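Local coordinates for protein exotoxin A (Pseudomonas aeruginosa, PDB 1IKP) that transfers ADP-ribose from NAD to a host protein, probably elongation factor 2 as in this toxin family, after a binding domain attaches it to the cell, at residues A[103-108]-A[172-177]; A[373-378]-A[504-509]. The protein carries 2 engineered substitutions. All blocks are in the same frame, centred on the assembly; numbering follows the deposited sequence.

Interaction 1 lies buried in the receptor-binding part of the toxin and links two strands of one sheet through hydrophobic side chains alone. Interaction 2 is partly open to solvent and joins the loop 373-378, in the targeting part, to 504-509 of the catalytic part. Its chemistry is correspondingly mixed, with valine-proline and alanine-serine contacts beside a water that bridges a backbone carbonyl and a serine hydroxyl. The two contacts share no strand or loop, although strand 367-371, leading into 373-378, belongs to the same large mixed sheet as interaction 1; their centres are about 36 Å apart. Interaction 1 thus works within a sheet, interaction 2 between domains.

Interaction 1. Residues A[103-108]-A[172-177]; sequences VPIGHE and VSVVMA
Ile105 sets its terminal methyl, CD1, against Val174 and Met176 together, two positions apart on strand 164-176. The isoleucine CD1 lies 3.9 Å from Val174 CG2, and on its other neighbour it meets sulfur, with Ile105 CD1 4.0 Å from Met176 SD. Val174 CG2 and Met176 SD are themselves 4.0 Å apart, so the methyl completes a nearly equilateral triangle of apolar atoms. The reach of Ile105 comes from its second torsion: chi2 is 178°, which extends CD1 away from CA. Met176 does the reverse, with chi2 and chi3 both at -61°, and this doubled-back chain brings the sulfur round to the isoleucine. Ile105 crosses each of the two side chains at about a right angle, and the touching atoms are CD1, CG2 and SD; 80 Å² is buried. The strands concerned belong to a sheet of the receptor-binding part, whose family falls in the concanavalin-like clan of beta folds. They are not neighbours: strand 40-49 runs between them and is antiparallel to both, so 97-106 and 164-176 run parallel to each other, one strand removed. Ile105 is hydrogen-bonded through its backbone to Gly41 of that middle strand, and Ser173 to His44. Gly41, without a side chain, probably lets the side chains of the two outer strands meet across it, and the CA atoms of Ile105 and Met176 stand 9.0 Å apart. Val174 also packs against Arg226 and Leu228 of the next strand, 224-228, while Met176, partly exposed, touches Thr37 in a loop.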
# COMPACT_ATOMS: atom_id res chain seq x y z
N VAL A 103 11.29 -7.36 -14.88
CA VAL A 103 10.85 -6.58 -16.04
C VAL A 103 9.50 -7.16 -16.49
O VAL A 103 9.42 -8.34 -16.87
CB VAL A 103 11.87 -6.67 -17.20
CG1 VAL A 103 11.39 -5.82 -18.40
CG2 VAL A 103 13.23 -6.18 -16.70
N PRO A 104 8.42 -6.36 -16.43
CA PRO A 104 7.11 -6.88 -16.84
C PRO A 104 7.01 -6.86 -18.35
O PRO A 104 7.67 -6.06 -19.01
CB PRO A 104 6.14 -5.93 -16.14
CG PRO A 104 6.85 -4.60 -16.25
CD PRO A 104 8.31 -4.96 -15.95
N ILE A 105 6.20 -7.78 -18.88
CA ILE A 105 5.99 -7.85 -20.32
C ILE A 105 4.49 -7.97 -20.56
O ILE A 105 3.74 -8.49 -19.72
CB ILE A 105 6.78 -9.04 -20.98
CG1 ILE A 105 6.40 -10.37 -20.32
CG2 ILE A 105 8.28 -8.78 -20.90
CD1 ILE A 105 7.11 -11.57 -20.96
N GLY A 106 4.04 -7.44 -21.69
CA GLY A 106 2.63 -7.47 -22.00
C GLY A 106 2.16 -6.10 -22.46
O GLY A 106 2.81 -5.09 -22.19
N HIS A 107 1.04 -6.07 -23.17
CA HIS A 107 0.47 -4.83 -23.71
C HIS A 107 0.08 -3.72 -22.74
O HIS A 107 0.27 -2.54 -23.05
CB HIS A 107 -0.74 -5.18 -24.59
CG HIS A 107 -0.39 -5.98 -25.80
ND1 HIS A 107 -1.35 -6.60 -26.58
CD2 HIS A 107 0.80 -6.27 -26.37
CE1 HIS A 107 -0.75 -7.23 -27.58
NE2 HIS A 107 0.55 -7.04 -27.48
N GLU A 108 -0.48 -4.07 -21.58
CA GLU A 108 -0.88 -3.06 -20.60
C GLU A 108 -0.02 -3.11 -19.34
O GLU A 108 -0.46 -2.81 -18.23
CB GLU A 108 -2.35 -3.25 -20.25
CG GLU A 108 -3.30 -2.97 -21.41
CD GLU A 108 -4.74 -3.26 -21.07
OE1 GLU A 108 -5.24 -2.73 -20.05
OE2 GLU A 108 -5.38 -4.03 -21.82
N VAL A 172 18.00 -15.88 -16.12
CA VAL A 172 16.76 -15.15 -16.32
C VAL A 172 15.64 -16.15 -16.58
O VAL A 172 15.81 -17.13 -17.33
CB VAL A 172 16.88 -14.12 -17.48
CG1 VAL A 172 17.27 -14.80 -18.79
CG2 VAL A 172 15.57 -13.35 -17.63
N SER A 173 14.50 -15.91 -15.94
CA SER A 173 13.34 -16.76 -16.08
C SER A 173 12.16 -15.89 -16.45
O SER A 173 12.22 -14.67 -16.34
CB SER A 173 13.04 -17.48 -14.76
OG SER A 173 12.73 -16.57 -13.71
N VAL A 174 11.11 -16.52 -16.93
CA VAL A 174 9.90 -15.79 -17.26
C VAL A 174 8.73 -16.56 -16.71
O VAL A 174 8.71 -17.79 -16.71
CB VAL A 174 9.69 -15.63 -18.78
CG1 VAL A 174 9.51 -17.00 -19.44
CG2 VAL A 174 8.47 -14.73 -19.05
N VAL A 175 7.76 -15.82 -16.18
CA VAL A 175 6.54 -16.41 -15.67
C VAL A 175 5.41 -15.77 -16.46
O VAL A 175 5.31 -14.54 -16.56
CB VAL A 175 6.35 -16.21 -14.15
CG1 VAL A 175 6.37 -14.74 -13.80
CG2 VAL A 175 5.04 -16.81 -13.71
N MET A 176 4.58 -16.61 -17.07
CA MET A 176 3.48 -16.14 -17.88
C MET A 176 2.17 -16.44 -17.17
O MET A 176 1.97 -17.54 -16.64
CB MET A 176 3.48 -16.83 -19.25
CG MET A 176 4.67 -16.54 -20.13
SD MET A 176 4.82 -14.79 -20.57
CE MET A 176 3.25 -14.55 -21.44
N ALA A 177 1.29 -15.46 -17.16
CA ALA A 177 0.00 -15.65 -16.51
C ALA A 177 -0.87 -16.47 -17.43
O ALA A 177 -0.58 -16.60 -18.61
CB ALA A 177 -0.65 -14.29 -16.23

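Interaction 2. Residues A[373-378]-A[504-509]; sequences PVAAGE and PRSSLP
Two first torsions set up this contact: that of Val374 (chi1 -60°) puts CG1 anti to the carbonyl carbon and CG2 between that carbon and the backbone N, and that of Ser506 (chi1 53°) tucks OG between its own backbone N and carbonyl carbon. The valine presents CB itself to the ring of Pro504, with Val374 CB 3.9 Å from Pro504 CG and both valine methyls lying farther from that ring carbon. Tyr434 of strand 434-442 touches Val374 and Pro504 alike, extending the apolar patch. Beside it the contact turns polar. Ser506 OG lies over Ala375, 4.0 Å from Ala375 CB, at van der Waals distance. A water joins the same hydroxyl to the opposite backbone: it donates to Val374 O at 2.7 Å and is 2.7 Å from Ser506 OG. Inside 504-509 the chain starts a 3-10 turn whose first carbonyl is gripped twice. Pro504 O takes Ser507 N at 2.9 Å and Ser507 OG at 2.8 Å, the hydroxyl approaching in the carbonyl plane at a C=O...O angle of 158°; this double hold helps fix the turn that bears Ser506. Farther along the loop, Arg563 of the catalytic part hydrogen-bonds to the carbonyls of Ala376 and Gly377. The segment 373-378 is the loop closed by the disulfide Cys372-Cys379, and its seating on the turn after strand 497-504 is an interdomain interface, in which a disulfide-bounded loop packs against the ADP-ribosyltransferase fold through a small apolar patch and a bridging water.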
# COMPACT_ATOMS: atom_id res chain seq x y z
N PRO A 373 1.09 -8.36 8.72
CA PRO A 373 0.34 -9.52 9.20
C PRO A 373 -0.79 -8.97 10.08
O PRO A 373 -0.56 -8.04 10.85
CB PRO A 373 1.37 -10.27 10.04
CG PRO A 373 2.68 -9.92 9.39
CD PRO A 373 2.51 -8.44 9.09
N VAL A 374 -1.98 -9.55 9.97
CA VAL A 374 -3.12 -9.08 10.76
C VAL A 374 -3.09 -9.43 12.25
O VAL A 374 -3.73 -8.74 13.05
CB VAL A 374 -4.46 -9.63 10.21
CG1 VAL A 374 -4.67 -9.17 8.78
CG2 VAL A 374 -4.49 -11.15 10.31
N ALA A 375 -2.36 -10.47 12.62
CA ALA A 375 -2.34 -10.89 14.02
C ALA A 375 -1.18 -10.35 14.84
O ALA A 375 -1.28 -10.25 16.07
CB ALA A 375 -2.36 -12.41 14.10
N ALA A 376 -0.08 -10.02 14.18
CA ALA A 376 1.07 -9.50 14.88
C ALA A 376 0.67 -8.22 15.61
O ALA A 376 -0.47 -7.77 15.51
CB ALA A 376 2.19 -9.21 13.89
N GLY A 377 1.61 -7.65 16.36
CA GLY A 377 1.34 -6.41 17.07
C GLY A 377 1.35 -5.31 16.03
O GLY A 377 0.91 -5.54 14.89
N GLU A 378 1.83 -4.13 16.38
CA GLU A 378 1.86 -3.04 15.42
C GLU A 378 2.89 -3.32 14.32
O GLU A 378 3.93 -3.94 14.54
CB GLU A 378 2.10 -1.69 16.11
CG GLU A 378 0.79 -1.13 16.71
CD GLU A 378 0.91 0.26 17.30
OE1 GLU A 378 1.30 1.20 16.58
OE2 GLU A 378 0.59 0.42 18.50
N PRO A 504 -10.08 -8.98 12.70
CA PRO A 504 -9.67 -10.37 12.93
C PRO A 504 -10.15 -10.73 14.35
O PRO A 504 -10.11 -9.89 15.25
CB PRO A 504 -8.15 -10.30 12.90
CG PRO A 504 -7.87 -9.15 12.01
CD PRO A 504 -8.93 -8.12 12.37
N ARG A 505 -10.59 -11.97 14.56
CA ARG A 505 -11.02 -12.36 15.89
C ARG A 505 -9.88 -12.22 16.89
O ARG A 505 -10.12 -11.97 18.06
CB ARG A 505 -11.47 -13.83 15.94
CG ARG A 505 -12.71 -14.18 15.16
CD ARG A 505 -13.32 -15.52 15.64
NE ARG A 505 -13.90 -15.41 16.98
CZ ARG A 505 -15.17 -15.08 17.22
NH1 ARG A 505 -16.00 -14.83 16.22
NH2 ARG A 505 -15.62 -14.99 18.46
N SER A 506 -8.65 -12.40 16.42
CA SER A 506 -7.51 -12.26 17.32
C SER A 506 -7.40 -10.86 17.92
O SER A 506 -6.68 -10.68 18.90
CB SER A 506 -6.22 -12.62 16.57
OG SER A 506 -6.08 -11.88 15.37
N SER A 507 -8.12 -9.88 17.37
CA SER A 507 -8.09 -8.52 17.90
C SER A 507 -9.15 -8.29 18.98
O SER A 507 -9.12 -7.26 19.66
CB SER A 507 -8.31 -7.50 16.79
OG SER A 507 -9.68 -7.42 16.46
N LEU A 508 -10.07 -9.24 19.16
CA LEU A 508 -11.14 -9.03 20.15
C LEU A 508 -10.71 -8.75 21.58
O LEU A 508 -11.37 -7.98 22.26
CB LEU A 508 -12.13 -10.20 20.15
CG LEU A 508 -13.05 -10.30 18.92
CD1 LEU A 508 -13.96 -11.52 19.08
CD2 LEU A 508 -13.87 -9.01 18.74
N PRO A 509 -9.59 -9.36 22.04
CA PRO A 509 -9.19 -9.05 23.43
C PRO A 509 -8.90 -7.57 23.67
O PRO A 509 -8.84 -7.12 24.81
CB PRO A 509 -7.96 -9.93 23.63
CG PRO A 509 -8.25 -11.12 22.79
CD PRO A 509 -8.81 -10.48 21.50
O HOH W 1 -5.30 -9.28 15.16